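Local coordinates for protein putative isochorismatase hydrolase (Oleispira antarctica, PDB 3LQY) that probably acts as a hydrolase of the isochorismatase family, at residues A[41-46]-A[115-120]; A[129-134]-A[139-144]. All coordinates share one frame; numbering follows the deposited sequence.

Contact 1: A[41-46]-A[115-120]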
ATOM      1  N   ALA A  41      -4.318  -2.040  -9.590  1.00 62.27           N
ATOM      2  CA  ALA A  41      -4.957  -3.174 -10.348  1.00 66.20           C
ATOM      3  C   ALA A  41      -4.179  -3.506 -11.617  1.00 70.85           C
ATOM      4  O   ALA A  41      -3.965  -4.671 -11.959  1.00 73.09           O
ATOM      5  CB  ALA A  41      -6.386  -2.801 -10.722  1.00 65.91           C
ATOM      6  N   LYS A  42      -3.754  -2.459 -12.319  1.00 72.65           N
ATOM      7  CA  LYS A  42      -2.833  -2.600 -13.472  1.00 77.08           C
ATOM      8  C   LYS A  42      -1.569  -3.384 -13.040  1.00 76.64           C
ATOM      9  O   LYS A  42      -1.154  -4.339 -13.679  1.00 79.61           O
ATOM     10  CB  LYS A  42      -2.470  -1.191 -13.947  1.00 77.79           C
ATOM     11  CG  LYS A  42      -2.263  -0.961 -15.415  1.00 86.45           C
ATOM     12  CD  LYS A  42      -2.312   0.557 -15.738  1.00 89.34           C
ATOM     13  CE  LYS A  42      -3.787   1.067 -15.732  1.00 90.63           C
ATOM     14  NZ  LYS A  42      -3.900   2.474 -16.231  1.00 94.24           N
ATOM     15  N   LEU A  43      -0.939  -2.964 -11.943  1.00 72.84           N
ATOM     16  CA  LEU A  43       0.250  -3.663 -11.403  1.00 73.12           C
ATOM     17  C   LEU A  43      -0.077  -5.070 -10.931  1.00 74.41           C
ATOM     18  O   LEU A  43       0.629  -6.046 -11.221  1.00 78.51           O
ATOM     19  CB  LEU A  43       0.877  -2.856 -10.231  1.00 69.04           C
ATOM     20  CG  LEU A  43       1.811  -1.756 -10.702  1.00 71.09           C
ATOM     21  CD1 LEU A  43       1.950  -0.580  -9.707  1.00 69.61           C
ATOM     22  CD2 LEU A  43       3.183  -2.373 -10.975  1.00 76.12           C
ATOM     23  N   LEU A  44      -1.203  -5.186 -10.256  1.00 72.57           N
ATOM     24  CA  LEU A  44      -1.679  -6.478  -9.771  1.00 74.45           C
ATOM     25  C   LEU A  44      -1.757  -7.511 -10.898  1.00 79.56           C
ATOM     26  O   LEU A  44      -1.399  -8.693 -10.732  1.00 82.92           O
ATOM     27  CB  LEU A  44      -3.089  -6.315  -9.219  1.00 72.84           C
ATOM     28  CG  LEU A  44      -3.382  -7.002  -7.884  1.00 73.43           C
ATOM     29  CD1 LEU A  44      -4.819  -7.047  -7.744  1.00 67.54           C
ATOM     30  CD2 LEU A  44      -2.786  -8.383  -7.712  1.00 75.77           C
ATOM     31  N   ALA A  45      -2.281  -7.049 -12.033  1.00 80.45           N
ATOM     32  CA  ALA A  45      -2.504  -7.901 -13.196  1.00 84.74           C
ATOM     33  C   ALA A  45      -1.171  -8.328 -13.811  1.00 87.94           C
ATOM     34  O   ALA A  45      -1.009  -9.473 -14.241  1.00 90.40           O
ATOM     35  CB  ALA A  45      -3.383  -7.179 -14.245  1.00 86.20           C
ATOM     36  N   LYS A  46      -0.221  -7.402 -13.871  1.00 85.00           N
ATOM     37  CA  LYS A  46       1.121  -7.705 -14.380  1.00 88.77           C
ATOM     38  C   LYS A  46       1.841  -8.777 -13.537  1.00 89.70           C
ATOM     39  O   LYS A  46       2.407  -9.714 -14.081  1.00 95.28           O
ATOM     40  CB  LYS A  46       1.955  -6.420 -14.465  1.00 86.81           C
ATOM     41  CG  LYS A  46       3.305  -6.575 -15.228  1.00 91.73           C
ATOM     42  CD  LYS A  46       3.124  -7.233 -16.613  1.00 98.91           C
ATOM     43  CE  LYS A  46       4.206  -6.838 -17.578  1.00102.70           C
ATOM     44  NZ  LYS A  46       3.892  -7.227 -18.970  1.00105.76           N
ATOM     45  N   LYS A 115      12.973  -7.617  -2.696  1.00 73.97           N
ATOM     46  CA  LYS A 115      12.593  -6.290  -3.126  1.00 70.52           C
ATOM     47  C   LYS A 115      11.083  -6.178  -3.014  1.00 68.26           C
ATOM     48  O   LYS A 115      10.399  -7.194  -2.894  1.00 68.76           O
ATOM     49  CB  LYS A 115      13.006  -6.066  -4.577  1.00 72.30           C
ATOM     50  CG  LYS A 115      14.474  -6.383  -4.876  1.00 78.39           C
ATOM     51  CD  LYS A 115      14.718  -6.485  -6.378  1.00 85.39           C
ATOM     52  CE  LYS A 115      14.491  -5.145  -7.118  1.00 84.43           C
ATOM     53  NZ  LYS A 115      14.895  -5.246  -8.587  1.00 90.97           N
ATOM     54  N   LEU A 116      10.584  -4.943  -3.052  1.00 65.11           N
ATOM     55  CA  LEU A 116       9.157  -4.651  -2.891  1.00 62.79           C
ATOM     56  C   LEU A 116       8.725  -3.562  -3.863  1.00 61.65           C
ATOM     57  O   LEU A 116       9.465  -2.613  -4.129  1.00 61.46           O
ATOM     58  CB  LEU A 116       8.848  -4.186  -1.473  1.00 60.28           C
ATOM     59  CG  LEU A 116       9.195  -5.117  -0.318  1.00 62.58           C
ATOM     60  CD1 LEU A 116       8.949  -4.432   1.028  1.00 59.94           C
ATOM     61  CD2 LEU A 116       8.466  -6.420  -0.409  1.00 66.32           C
ATOM     62  N   VAL A 117       7.510  -3.709  -4.390  1.00 62.75           N
ATOM     63  CA  VAL A 117       6.847  -2.632  -5.137  1.00 61.48           C
ATOM     64  C   VAL A 117       5.614  -2.287  -4.314  1.00 59.91           C
ATOM     65  O   VAL A 117       4.799  -3.163  -4.045  1.00 59.84           O
ATOM     66  CB  VAL A 117       6.446  -3.050  -6.560  1.00 64.43           C
ATOM     67  CG1 VAL A 117       5.542  -1.978  -7.201  1.00 63.27           C
ATOM     68  CG2 VAL A 117       7.675  -3.270  -7.410  1.00 64.56           C
ATOM     69  N   ILE A 118       5.536  -1.029  -3.870  1.00 54.40           N
ATOM     70  CA  ILE A 118       4.572  -0.608  -2.831  1.00 52.89           C
ATOM     71  C   ILE A 118       3.485   0.256  -3.416  1.00 52.10           C
ATOM     72  O   ILE A 118       3.766   1.199  -4.159  1.00 55.38           O
ATOM     73  CB  ILE A 118       5.313   0.119  -1.699  1.00 51.71           C
ATOM     74  CG1 ILE A 118       6.164  -0.904  -0.925  1.00 55.15           C
ATOM     75  CG2 ILE A 118       4.368   0.860  -0.775  1.00 48.94           C
ATOM     76  CD1 ILE A 118       7.401  -0.286  -0.207  1.00 53.49           C
ATOM     77  N   VAL A 119       2.238  -0.092  -3.106  1.00 51.00           N
ATOM     78  CA  VAL A 119       1.083   0.674  -3.538  1.00 49.22           C
ATOM     79  C   VAL A 119       0.099   0.709  -2.360  1.00 46.45           C
ATOM     80  O   VAL A 119       0.211  -0.064  -1.412  1.00 46.16           O
ATOM     81  CB  VAL A 119       0.443   0.079  -4.827  1.00 52.78           C
ATOM     82  CG1 VAL A 119       1.529  -0.140  -5.927  1.00 53.25           C
ATOM     83  CG2 VAL A 119      -0.356  -1.214  -4.522  1.00 49.51           C
ATOM     84  N   GLY A 120      -0.849   1.618  -2.410  1.00 45.61           N
ATOM     85  CA  GLY A 120      -1.868   1.663  -1.362  1.00 44.09           C
ATOM     86  C   GLY A 120      -2.029   3.006  -0.659  1.00 42.48           C
ATOM     87  O   GLY A 120      -1.855   4.052  -1.255  1.00 44.91           O
TER

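Contact 2: A[129-134]-A[139-144]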
ATOM      1  N   ALA A 129       5.486   4.874   6.347  1.00 42.14           N
ATOM      2  CA  ALA A 129       5.977   3.956   7.388  1.00 43.44           C
ATOM      3  C   ALA A 129       6.536   2.669   6.825  1.00 44.52           C
ATOM      4  O   ALA A 129       7.574   2.224   7.232  1.00 47.12           O
ATOM      5  CB  ALA A 129       4.844   3.590   8.416  1.00 42.63           C
ATOM      6  N   VAL A 130       5.805   2.022   5.921  1.00 45.28           N
ATOM      7  CA  VAL A 130       6.286   0.716   5.457  1.00 48.00           C
ATOM      8  C   VAL A 130       7.520   0.853   4.573  1.00 48.27           C
ATOM      9  O   VAL A 130       8.396  -0.027   4.594  1.00 50.80           O
ATOM     10  CB  VAL A 130       5.168  -0.139   4.731  1.00 47.62           C
ATOM     11  CG1 VAL A 130       4.840   0.398   3.356  1.00 46.91           C
ATOM     12  CG2 VAL A 130       5.617  -1.580   4.635  1.00 52.21           C
ATOM     13  N   THR A 131       7.582   1.902   3.768  1.00 48.15           N
ATOM     14  CA  THR A 131       8.708   2.060   2.872  1.00 49.84           C
ATOM     15  C   THR A 131       9.997   2.279   3.669  1.00 49.60           C
ATOM     16  O   THR A 131      11.019   1.631   3.423  1.00 52.16           O
ATOM     17  CB  THR A 131       8.491   3.215   1.891  1.00 49.60           C
ATOM     18  OG1 THR A 131       7.244   3.002   1.210  1.00 49.30           O
ATOM     19  CG2 THR A 131       9.604   3.269   0.877  1.00 49.13           C
ATOM     20  N   ARG A 132       9.939   3.153   4.657  1.00 48.80           N
ATOM     21  CA  ARG A 132      11.112   3.455   5.489  1.00 48.08           C
ATOM     22  C   ARG A 132      11.465   2.288   6.363  1.00 50.12           C
ATOM     23  O   ARG A 132      12.649   1.975   6.512  1.00 52.72           O
ATOM     24  CB  ARG A 132      10.834   4.673   6.353  1.00 46.25           C
ATOM     25  CG  ARG A 132      10.661   5.908   5.531  1.00 45.71           C
ATOM     26  CD  ARG A 132      10.576   7.126   6.440  1.00 44.38           C
ATOM     27  NE  ARG A 132      10.273   8.344   5.712  1.00 42.61           N
ATOM     28  CZ  ARG A 132      10.912   9.514   5.804  1.00 42.36           C
ATOM     29  NH1 ARG A 132      11.999   9.684   6.577  1.00 40.91           N
ATOM     30  NH2 ARG A 132      10.473  10.515   5.086  1.00 42.51           N
ATOM     31  N   ALA A 133      10.461   1.578   6.890  1.00 51.52           N
ATOM     32  CA  ALA A 133      10.749   0.398   7.701  1.00 54.21           C
ATOM     33  C   ALA A 133      11.412  -0.706   6.859  1.00 57.10           C
ATOM     34  O   ALA A 133      12.382  -1.358   7.311  1.00 60.18           O
ATOM     35  CB  ALA A 133       9.479  -0.121   8.389  1.00 53.35           C
ATOM     36  N   ALA A 134      10.889  -0.906   5.644  1.00 57.72           N
ATOM     37  CA  ALA A 134      11.382  -1.949   4.749  1.00 61.51           C
ATOM     38  C   ALA A 134      12.813  -1.678   4.281  1.00 62.45           C
ATOM     39  O   ALA A 134      13.643  -2.569   4.305  1.00 65.79           O
ATOM     40  CB  ALA A 134      10.452  -2.137   3.547  1.00 61.67           C
ATOM     41  N   TYR A 139      15.243  -4.395   2.373  1.00 66.00           N
ATOM     42  CA  TYR A 139      14.626  -4.579   1.065  1.00 66.53           C
ATOM     43  C   TYR A 139      14.906  -3.424   0.145  1.00 65.16           C
ATOM     44  O   TYR A 139      14.957  -2.280   0.597  1.00 64.61           O
ATOM     45  CB  TYR A 139      13.085  -4.695   1.198  1.00 64.29           C
ATOM     46  CG  TYR A 139      12.654  -5.798   2.137  1.00 67.40           C
ATOM     47  CD1 TYR A 139      12.480  -7.101   1.683  1.00 71.98           C
ATOM     48  CD2 TYR A 139      12.411  -5.534   3.485  1.00 68.47           C
ATOM     49  CE1 TYR A 139      12.116  -8.110   2.545  1.00 75.04           C
ATOM     50  CE2 TYR A 139      12.025  -6.544   4.364  1.00 70.33           C
ATOM     51  CZ  TYR A 139      11.878  -7.837   3.892  1.00 74.08           C
ATOM     52  OH  TYR A 139      11.476  -8.849   4.763  1.00 75.51           O
ATOM     53  N   GLU A 140      15.076  -3.694  -1.147  1.00 66.85           N
ATOM     54  CA  GLU A 140      15.111  -2.602  -2.134  1.00 66.13           C
ATOM     55  C   GLU A 140      13.656  -2.269  -2.439  1.00 63.51           C
ATOM     56  O   GLU A 140      12.874  -3.159  -2.738  1.00 63.68           O
ATOM     57  CB  GLU A 140      15.845  -3.014  -3.404  1.00 69.88           C
ATOM     58  CG  GLU A 140      17.231  -3.485  -3.156  1.00 75.06           C
ATOM     59  CD  GLU A 140      17.907  -3.915  -4.419  1.00 80.77           C
ATOM     60  OE1 GLU A 140      17.300  -3.775  -5.504  1.00 85.94           O
ATOM     61  OE2 GLU A 140      19.021  -4.426  -4.327  1.00 85.47           O
ATOM     62  N   CYS A 141      13.283  -0.998  -2.313  1.00 60.01           N
ATOM     63  CA  CYS A 141      11.889  -0.617  -2.404  1.00 58.25           C
ATOM     64  C   CYS A 141      11.669   0.250  -3.617  1.00 57.91           C
ATOM     65  O   CYS A 141      12.533   1.079  -3.984  1.00 57.71           O
ATOM     66  CB  CYS A 141      11.488   0.183  -1.165  1.00 55.24           C
ATOM     67  SG  CYS A 141      11.577  -0.726   0.374  1.00 57.40           S
ATOM     68  N   ALA A 142      10.491   0.076  -4.203  1.00 58.00           N
ATOM     69  CA  ALA A 142       9.967   1.017  -5.161  1.00 57.38           C
ATOM     70  C   ALA A 142       8.561   1.357  -4.701  1.00 55.38           C
ATOM     71  O   ALA A 142       7.927   0.570  -3.995  1.00 55.54           O
ATOM     72  CB  ALA A 142       9.959   0.405  -6.554  1.00 61.29           C
ATOM     73  N   VAL A 143       8.073   2.510  -5.138  1.00 54.50           N
ATOM     74  CA  VAL A 143       6.757   2.984  -4.794  1.00 52.37           C
ATOM     75  C   VAL A 143       6.157   3.485  -6.093  1.00 53.98           C
ATOM     76  O   VAL A 143       6.771   4.294  -6.801  1.00 54.48           O
ATOM     77  CB  VAL A 143       6.795   4.088  -3.685  1.00 51.28           C
ATOM     78  CG1 VAL A 143       5.404   4.543  -3.327  1.00 48.00           C
ATOM     79  CG2 VAL A 143       7.540   3.604  -2.435  1.00 49.74           C
ATOM     80  N   ALA A 144       4.968   2.945  -6.437  1.00 53.15           N
ATOM     81  CA  ALA A 144       4.291   3.393  -7.621  1.00 55.86           C
ATOM     82  C   ALA A 144       3.489   4.610  -7.192  1.00 54.61           C
ATOM     83  O   ALA A 144       2.471   4.487  -6.555  1.00 52.77           O
ATOM     84  CB  ALA A 144       3.390   2.301  -8.183  1.00 57.66           C
TER

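Contact 1: A[41-46]-A[115-120]
Leu-43 lays its two methyl groups over Val-119 and Val-117, two valines of strand 115-121 that point to the same side of the sheet. The contact belongs to the three-layered alpha/beta/alpha fold of isochorismatase-like hydrolases. Here helix 33-49 covers one face of the parallel sheet. Leu-43 is the helix residue of 41-46 that reaches the strand. Its CG stands beside the backbone N and anti to the carbonyl carbon (chi1 -83°), and from there the branch forks toward the two valines. The closer touch is CD1 of Leu-43 on CG1 of Val-119, at 3.8 Å. The two side chains meet at a slant. CD2 of Leu-43 lies more loosely on CG1 of Val-117, at 4.5 Å. Ile-118 points to the other face of the sheet, where it meets Ile-127. The backbones stay well apart, with 9.0 Å between CA of Leu-43 and CA of Val-119, so these two segments meet through side chains. All three residues are buried and apolar. Ala-183 and Ile-187 of helix 183-187 also touch Leu-43, and Leu-12 and Phe-15 touch Val-119. On Val-119, CG1 is the branch anti to the carbonyl carbon, and this methyl meets Leu-43 CD1.

Contact 2: A[129-134]-A[139-144]
Tyr-139 and Cys-141 both turn CG or SG beside their own backbone N (chi1 -56° for Tyr-139), and this brings the ring and the sulfur up to Ala-134. The methyl CB of Ala-134 touches both, 3.7 Å from SG of Cys-141 and 3.9 Å from CD2 of Tyr-139. The carbonyl of Ala-134 lies at the edge of the tyrosine ring, with its O 3.3 Å from CD2 of Tyr-139. The same O accepts a hydrogen bond from N of Tyr-139 at 3.1 Å. The N-H points at it with an angle of 151°, and the donor sits above the carbonyl plane. This bond spans the tight return from helix 128-137 to strand 140-149, the second half of a beta-alpha-beta crossover. Segments 129-134 and 140-144 run nearly antiparallel, at 160°, their axes 8.7 Å apart at closest. One turn earlier on the helix, Thr-131 crosses Val-143 at a slant. Both its OG1 and its CG2 lie against CG2 of Val-143, at 3.7 Å and 3.9 Å. OG1 of Thr-131 is hydrogen-bonded to O of Ile-127, just before the helix. Met-170 of helix 162-173 also packs on Val-143, and Leu-108 meets Tyr-139.

In the fold
Contact 1 closes before contact 2 opens along the chain, and their centres are about 13 Å apart. They share one parallel six-stranded sheet, in which strands 115-121 and 140-149 are neighbours. Helix 33-49 covers one face and helix 128-137 the other, so the two contacts hold opposite outer layers to the same centre. Probable hydrogen bonds run from Ile-118 N to Ala-142 O and from Ala-142 N to Leu-116 O. Ala-144 carries the second strand back to contact 1, where its CB touches Leu-43 CD1. Cys-126, oxidised to 3-sulfinoalanine, lies between strand 115-121 and helix 128-137. In many isochorismatase-like hydrolases a cysteine in this connection is the nucleophile, so the active site probably lies near it.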